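2-methyl-aconitate isomerase (Shewanella oneidensis, PDB 5K87) catalyses the isomerization of 2-methyl-trans-aconitate to 2-methyl-cis-aconitate in the 2-methylcitrate route of propionate breakdown. Local coordinates at residues Asp244-Ser247 with Ala251-Lys254; Ala326-Gly331 with Ile378-Ser383; Ala333-Gly338 with Ala366-Glu371. The protein carries 1 engineered substitution. All blocks are in the same frame, centred on the assembly; numbering follows the deposited sequence.

Interaction 1 of 3, residues Asp244-Ser247 with Ala251-Lys254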
loop_
_atom_site.group_PDB
_atom_site.type_symbol
_atom_site.label_atom_id
_atom_site.label_comp_id
_atom_site.label_asym_id
_atom_site.label_seq_id
_atom_site.Cartn_x
_atom_site.Cartn_y
_atom_site.Cartn_z
ATOM N N ASP A 244 18.793 2.088 -0.612
ATOM C CA ASP A 244 20.075 2.288 -1.277
ATOM C C ASP A 244 19.916 2.442 -2.781
ATOM O O ASP A 244 20.820 2.946 -3.455
ATOM C CB ASP A 244 21.016 1.124 -0.992
ATOM C CG ASP A 244 21.386 1.020 0.466
ATOM O OD1 ASP A 244 21.657 2.067 1.097
ATOM O OD2 ASP A 244 21.407 -0.112 0.988
ATOM N N ILE A 245 18.782 2.000 -3.316
ATOM C CA ILE A 245 18.596 1.954 -4.767
ATOM C C ILE A 245 17.350 2.692 -5.255
ATOM O O ILE A 245 17.387 3.362 -6.290
ATOM C CB ILE A 245 18.628 0.484 -5.285
ATOM C CG1 ILE A 245 20.062 -0.057 -5.169
ATOM C CG2 ILE A 245 18.129 0.378 -6.720
ATOM C CD1 ILE A 245 20.226 -1.527 -5.505
ATOM N N ASN A 246 16.258 2.602 -4.506
ATOM C CA ASN A 246 14.972 3.032 -5.045
ATOM C C ASN A 246 14.747 4.537 -5.108
ATOM O O ASN A 246 13.808 4.986 -5.757
ATOM C CB ASN A 246 13.819 2.296 -4.375
ATOM C CG ASN A 246 13.744 0.856 -4.816
ATOM O OD1 ASN A 246 14.403 0.469 -5.780
ATOM N ND2 ASN A 246 12.944 0.052 -4.120
ATOM N N SER A 247 15.629 5.299 -4.468
ATOM C CA SER A 247 15.606 6.753 -4.586
ATOM C C SER A 247 16.715 7.245 -5.516
ATOM O O SER A 247 16.883 8.451 -5.708
ATOM C CB SER A 247 15.752 7.408 -3.208
ATOM O OG SER A 247 14.647 7.114 -2.366
ATOM N N ALA A 251 20.735 4.909 -10.823
ATOM C CA ALA A 251 20.869 3.464 -10.683
ATOM C C ALA A 251 19.699 2.736 -11.350
ATOM O O ALA A 251 19.888 1.741 -12.056
ATOM C CB ALA A 251 20.976 3.087 -9.206
ATOM N N LEU A 252 18.492 3.241 -11.134
ATOM C CA LEU A 252 17.318 2.618 -11.732
ATOM C C LEU A 252 17.375 2.661 -13.260
ATOM O O LEU A 252 17.037 1.684 -13.927
ATOM C CB LEU A 252 16.041 3.269 -11.214
ATOM C CG LEU A 252 15.805 3.089 -9.712
ATOM C CD1 LEU A 252 14.550 3.827 -9.257
ATOM C CD2 LEU A 252 15.713 1.613 -9.348
ATOM N N ALA A 253 17.825 3.786 -13.811
ATOM C CA ALA A 253 17.947 3.916 -15.257
ATOM C C ALA A 253 19.007 2.956 -15.810
ATOM O O ALA A 253 18.829 2.352 -16.872
ATOM C CB ALA A 253 18.277 5.354 -15.628
ATOM N N LYS A 254 20.101 2.803 -15.073
ATOM C CA LYS A 254 21.169 1.902 -15.480
ATOM C C LYS A 254 20.680 0.455 -15.503
ATOM O O LYS A 254 20.889 -0.261 -16.484
ATOM C CB LYS A 254 22.383 2.052 -14.566
ATOM C CG LYS A 254 23.589 1.217 -14.978
ATOM C CD LYS A 254 24.775 1.557 -14.087
ATOM C CE LYS A 254 25.996 0.720 -14.415
ATOM N NZ LYS A 254 27.113 1.033 -13.475
#
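Leu252 reaches from its helix to the end of the short helix 242-245, and its forked tip carries the contact. One branch, CD2, meets CG2 of Ile245 at 3.8 Å; the other, CD1, lies 3.8 Å from the carbonyl O of Asn246. The isoleucine methyl is well placed for this, since CG2 stands opposite the backbone N while CG1 swings to the N side (chi1 -70°). The two side chains cross obliquely, and CG of Leu252 rests 3.8 Å from Ile245 O. The contact spans the helix-loop-helix connection from the weakly bonded helix 242-245 into helix 249-266, where Asp248 OD1 accepts the N-H of Ala251. Asn246 runs at about a right angle to the leucine, its OD1 4.0 Å from Leu252 CD2. That oxygen is taken up by the backbone N-H of Leu318, beside the substrate-binding His319, and the amide comes within about 5 Å of the bound malonate. Shortening Leu252 to an alanine removes both branches and is likely to open a gap beside Ile245 CG2 and the carbonyl O atoms of Ile245 and Asn246. Lys317 touches both Asn246 and Leu252, while Ser247 OG is hydrogen-bonded to Ser247 OG of the second subunit.

Interaction 2 of 3, residues Ala326-Gly331 with Ile378-Ser383; sequences AAVAIG and IKAIMS
Helix 324-334, which starts at the substrate-binding Gly324, packs against the long strand 374-391 through Ala327, Val328, Ala380 and Met382. The segment axes approach to 8.5 Å, and their N-to-C directions differ by 123°, so the strand passes steeply across the helix. Val328 divides its two methyls between strand residues: CG1 lies 4.0 Å from Ala380 CB, while CG2 reaches Met382 CE at 3.7 Å. The CG of Met382 sits between the backbone N and the carbonyl carbon (chi1 67°), and a bend at chi3 (74°) turns the terminal methyl toward the helix, where CE also meets Ala327 CB at 3.6 Å. The methionine methyl is therefore held by two successive helix residues, and its chain crosses Val328 at about a right angle. All four residues are buried and every contact is apolar. Phe183 and Pro186 add to the cover of Val328, and Leu362 touches Ala327; on another face of the helix, Ala329 and Ile330 pack on Phe228 of strand 225-230. A helix packed among strands 374-391, 360-371, 179-184 and 225-230 is consistent with the diaminopimelate epimerase-like fold, to whose clan the PrpF family belongs.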
loop_
_atom_site.group_PDB
_atom_site.type_symbol
_atom_site.label_atom_id
_atom_site.label_comp_id
_atom_site.label_asym_id
_atom_site.label_seq_id
_atom_site.Cartn_x
_atom_site.Cartn_y
_atom_site.Cartn_z
ATOM N N ALA A 326 11.641 -15.536 -9.357
ATOM C CA ALA A 326 13.073 -15.299 -9.348
ATOM C C ALA A 326 13.765 -16.264 -8.397
ATOM O O ALA A 326 14.892 -16.676 -8.661
ATOM C CB ALA A 326 13.371 -13.868 -8.972
ATOM N N ALA A 327 13.105 -16.642 -7.305
ATOM C CA ALA A 327 13.660 -17.635 -6.396
ATOM C C ALA A 327 13.856 -18.974 -7.111
ATOM O O ALA A 327 14.854 -19.655 -6.884
ATOM C CB ALA A 327 12.787 -17.792 -5.152
ATOM N N VAL A 328 12.907 -19.350 -7.964
ATOM C CA VAL A 328 13.066 -20.531 -8.800
ATOM C C VAL A 328 14.267 -20.380 -9.739
ATOM O O VAL A 328 15.059 -21.317 -9.893
ATOM C CB VAL A 328 11.798 -20.828 -9.605
ATOM C CG1 VAL A 328 12.059 -21.906 -10.651
ATOM C CG2 VAL A 328 10.663 -21.226 -8.658
ATOM N N ALA A 329 14.420 -19.213 -10.356
ATOM C CA ALA A 329 15.558 -18.975 -11.234
ATOM C C ALA A 329 16.878 -19.070 -10.464
ATOM O O ALA A 329 17.869 -19.601 -10.984
ATOM C CB ALA A 329 15.426 -17.614 -11.920
ATOM N N ILE A 330 16.905 -18.554 -9.237
ATOM C CA ILE A 330 18.089 -18.615 -8.385
ATOM C C ILE A 330 18.440 -20.061 -8.057
ATOM O O ILE A 330 19.589 -20.482 -8.217
ATOM C CB ILE A 330 17.894 -17.819 -7.078
ATOM C CG1 ILE A 330 17.797 -16.327 -7.376
ATOM C CG2 ILE A 330 19.050 -18.081 -6.097
ATOM C CD1 ILE A 330 17.183 -15.518 -6.246
ATOM N N GLY A 331 17.461 -20.819 -7.580
ATOM C CA GLY A 331 17.711 -22.202 -7.200
ATOM C C GLY A 331 18.151 -23.041 -8.387
ATOM O O GLY A 331 19.060 -23.878 -8.276
ATOM N N ILE A 378 14.425 -31.213 -12.729
ATOM C CA ILE A 378 13.170 -31.911 -12.529
ATOM C C ILE A 378 12.133 -31.027 -11.836
ATOM O O ILE A 378 10.956 -31.021 -12.209
ATOM C CB ILE A 378 13.411 -33.190 -11.709
ATOM C CG1 ILE A 378 14.298 -34.156 -12.501
ATOM C CG2 ILE A 378 12.093 -33.849 -11.332
ATOM C CD1 ILE A 378 14.685 -35.403 -11.742
ATOM N N LYS A 379 12.578 -30.293 -10.826
ATOM C CA LYS A 379 11.686 -29.441 -10.057
ATOM C C LYS A 379 12.497 -28.490 -9.204
ATOM O O LYS A 379 13.679 -28.730 -8.919
ATOM C CB LYS A 379 10.762 -30.272 -9.162
ATOM C CG LYS A 379 11.493 -31.031 -8.073
ATOM C CD LYS A 379 10.535 -31.599 -7.028
ATOM C CE LYS A 379 9.736 -32.770 -7.567
ATOM N NZ LYS A 379 8.890 -33.396 -6.505
ATOM N N ALA A 380 11.853 -27.395 -8.818
ATOM C CA ALA A 380 12.380 -26.490 -7.811
ATOM C C ALA A 380 11.347 -26.376 -6.703
ATOM O O ALA A 380 10.142 -26.323 -6.969
ATOM C CB ALA A 380 12.670 -25.135 -8.407
ATOM N N ILE A 381 11.807 -26.353 -5.461
ATOM C CA ILE A 381 10.892 -26.371 -4.326
ATOM C C ILE A 381 11.212 -25.275 -3.327
ATOM O O ILE A 381 12.367 -24.863 -3.174
ATOM C CB ILE A 381 10.919 -27.731 -3.603
ATOM C CG1 ILE A 381 12.243 -27.933 -2.877
ATOM C CG2 ILE A 381 10.682 -28.873 -4.584
ATOM C CD1 ILE A 381 12.253 -29.133 -1.961
ATOM N N MET A 382 10.170 -24.770 -2.672
ATOM C CA MET A 382 10.344 -23.834 -1.576
ATOM C C MET A 382 9.083 -23.882 -0.726
ATOM O O MET A 382 8.065 -24.425 -1.145
ATOM C CB MET A 382 10.583 -22.418 -2.106
ATOM C CG MET A 382 9.372 -21.830 -2.805
ATOM S SD MET A 382 9.626 -20.209 -3.557
ATOM C CE MET A 382 10.613 -20.672 -4.970
ATOM N N SER A 383 9.158 -23.315 0.465
ATOM C CA SER A 383 7.987 -23.196 1.317
ATOM C C SER A 383 7.537 -21.753 1.403
ATOM O O SER A 383 8.357 -20.834 1.499
ATOM C CB SER A 383 8.287 -23.730 2.707
ATOM O OG SER A 383 8.457 -25.136 2.651
#

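Interaction 3 of 3, residues Ala333-Gly338 with Ala366-Glu371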
loop_
_atom_site.group_PDB
_atom_site.type_symbol
_atom_site.label_atom_id
_atom_site.label_comp_id
_atom_site.label_asym_id
_atom_site.label_seq_id
_atom_site.Cartn_x
_atom_site.Cartn_y
_atom_site.Cartn_z
ATOM N N ALA A 333 19.564 -21.894 -11.289
ATOM C CA ALA A 333 20.893 -21.494 -11.729
ATOM C C ALA A 333 21.957 -21.990 -10.760
ATOM O O ALA A 333 23.063 -22.383 -11.172
ATOM C CB ALA A 333 20.985 -19.978 -11.882
ATOM N N ALA A 334 21.650 -21.954 -9.469
ATOM C CA ALA A 334 22.611 -22.389 -8.465
ATOM C C ALA A 334 22.951 -23.867 -8.621
ATOM O O ALA A 334 24.054 -24.293 -8.257
ATOM C CB ALA A 334 22.099 -22.118 -7.071
ATOM N N ALA A 335 22.015 -24.643 -9.161
ATOM C CA ALA A 335 22.198 -26.085 -9.331
ATOM C C ALA A 335 22.999 -26.445 -10.583
ATOM O O ALA A 335 23.359 -27.612 -10.789
ATOM C CB ALA A 335 20.844 -26.779 -9.367
ATOM N N ILE A 336 23.255 -25.461 -11.432
ATOM C CA ILE A 336 24.028 -25.693 -12.647
ATOM C C ILE A 336 25.444 -25.144 -12.478
ATOM O O ILE A 336 25.647 -23.927 -12.461
ATOM C CB ILE A 336 23.376 -25.010 -13.851
ATOM C CG1 ILE A 336 21.902 -25.406 -13.968
ATOM C CG2 ILE A 336 24.132 -25.361 -15.122
ATOM C CD1 ILE A 336 21.683 -26.880 -14.191
ATOM N N PRO A 337 26.434 -26.042 -12.348
ATOM C CA PRO A 337 27.805 -25.594 -12.091
ATOM C C PRO A 337 28.300 -24.632 -13.165
ATOM O O PRO A 337 28.172 -24.918 -14.353
ATOM C CB PRO A 337 28.605 -26.897 -12.115
ATOM C CG PRO A 337 27.612 -27.931 -11.684
ATOM C CD PRO A 337 26.314 -27.512 -12.306
ATOM N N GLY A 338 28.818 -23.486 -12.741
ATOM C CA GLY A 338 29.371 -22.523 -13.672
ATOM C C GLY A 338 28.542 -21.276 -13.934
ATOM O O GLY A 338 29.059 -20.312 -14.485
ATOM N N ALA A 366 16.650 -27.111 -5.968
ATOM C CA ALA A 366 16.418 -27.457 -7.367
ATOM C C ALA A 366 17.177 -28.721 -7.706
ATOM O O ALA A 366 18.383 -28.825 -7.454
ATOM C CB ALA A 366 16.832 -26.332 -8.286
ATOM N N GLN A 367 16.456 -29.677 -8.278
ATOM C CA GLN A 367 16.993 -31.000 -8.570
ATOM C C GLN A 367 17.496 -31.080 -10.012
ATOM O O GLN A 367 16.705 -31.253 -10.943
ATOM C CB GLN A 367 15.911 -32.047 -8.317
ATOM C CG GLN A 367 16.340 -33.485 -8.534
ATOM C CD GLN A 367 15.193 -34.460 -8.341
ATOM O OE1 GLN A 367 14.070 -34.064 -8.023
ATOM N NE2 GLN A 367 15.472 -35.746 -8.531
ATOM N N ALA A 368 18.809 -30.929 -10.185
ATOM C CA ALA A 368 19.440 -31.003 -11.502
ATOM C C ALA A 368 20.102 -32.354 -11.709
ATOM O O ALA A 368 20.911 -32.791 -10.889
ATOM C CB ALA A 368 20.461 -29.900 -11.674
ATOM N N VAL A 369 19.748 -33.011 -12.807
ATOM C CA VAL A 369 20.325 -34.305 -13.138
ATOM C C VAL A 369 20.763 -34.284 -14.593
ATOM O O VAL A 369 20.138 -33.648 -15.441
ATOM C CB VAL A 369 19.335 -35.479 -12.883
ATOM C CG1 VAL A 369 18.666 -35.343 -11.524
ATOM C CG2 VAL A 369 18.293 -35.582 -13.977
ATOM N N GLN A 370 21.860 -34.970 -14.877
ATOM C CA GLN A 370 22.334 -35.072 -16.244
ATOM C C GLN A 370 21.521 -36.112 -16.987
ATOM O O GLN A 370 21.156 -37.139 -16.431
ATOM C CB GLN A 370 23.815 -35.446 -16.264
ATOM C CG GLN A 370 24.738 -34.307 -15.861
ATOM C CD GLN A 370 25.371 -33.629 -17.055
ATOM O OE1 GLN A 370 25.988 -34.285 -17.896
ATOM N NE2 GLN A 370 25.220 -32.315 -17.143
ATOM N N GLU A 371 21.240 -35.817 -18.248
ATOM C CA GLU A 371 20.590 -36.740 -19.152
ATOM C C GLU A 371 21.238 -36.498 -20.502
ATOM O O GLU A 371 21.254 -35.372 -20.977
ATOM C CB GLU A 371 19.094 -36.430 -19.220
ATOM C CG GLU A 371 18.293 -37.348 -20.120
ATOM C CD GLU A 371 16.875 -36.849 -20.324
ATOM O OE1 GLU A 371 16.654 -36.055 -21.264
ATOM O OE2 GLU A 371 15.987 -37.244 -19.541
#
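Three alanine methyls set the geometry here: CB of Ala335 points at the strand and faces both Ala366 and Ala368, two residues apart on the same side of the chain. The methyl of Ala368 is the nearer, its CB 3.9 Å from Ala335 CB, with Ala366 CB at 4.2 Å, roughly at a right angle to it as seen from Ala335 CB. Gln367, between them in sequence, points the opposite way. Backbone carbonyls enter the packing as well, for Ala335 CB lies 3.7 Å from Ala366 O and Ala368 CB lies 3.8 Å from Ala335 O. The backbones come close, with the CA atoms of Ala335 and Ala368 6.0 Å apart. Ile336 joins from beside this group. With CG1 on the N side of its CA (chi1 -52°) and a further turn at chi2 (-62°), its CD1 is brought to 4.1 Å from Ala368 CB. Ile336 also touches Trp375 of strand 374-391, Phe198 and Leu203. Within segment 333-338, Ile336 N donates to Ala333 O at 3.1 Å. No hydrogen bond crosses between the two segments, so the contact depends on close van der Waals fit, and the small methyls allow Ala335 to lie this near the strand.

How the interactions relate
Interaction 1 comes first along the chain and is local: it closes the short turn between helices 242-245 and 249-266, near the bound malonate, and touches neither of the others. Interaction 2 opens later, at helix 324-334, and closes on strand 374-391. Within that span lies interaction 3, from residues 333-338, which follow the helix segment of interaction 2, to strand 360-371. The two strands are consecutive antiparallel neighbours, joined by backbone bonds between Gln367 and both Ile378 and Lys379, and Gly331 O packs on Ala366 CB. Interactions 2 and 3, centred 11 Å apart, fasten successive parts of residues 326-338 to adjacent strands, whereas the centres of interactions 1 and 2 lie about 27 Å apart.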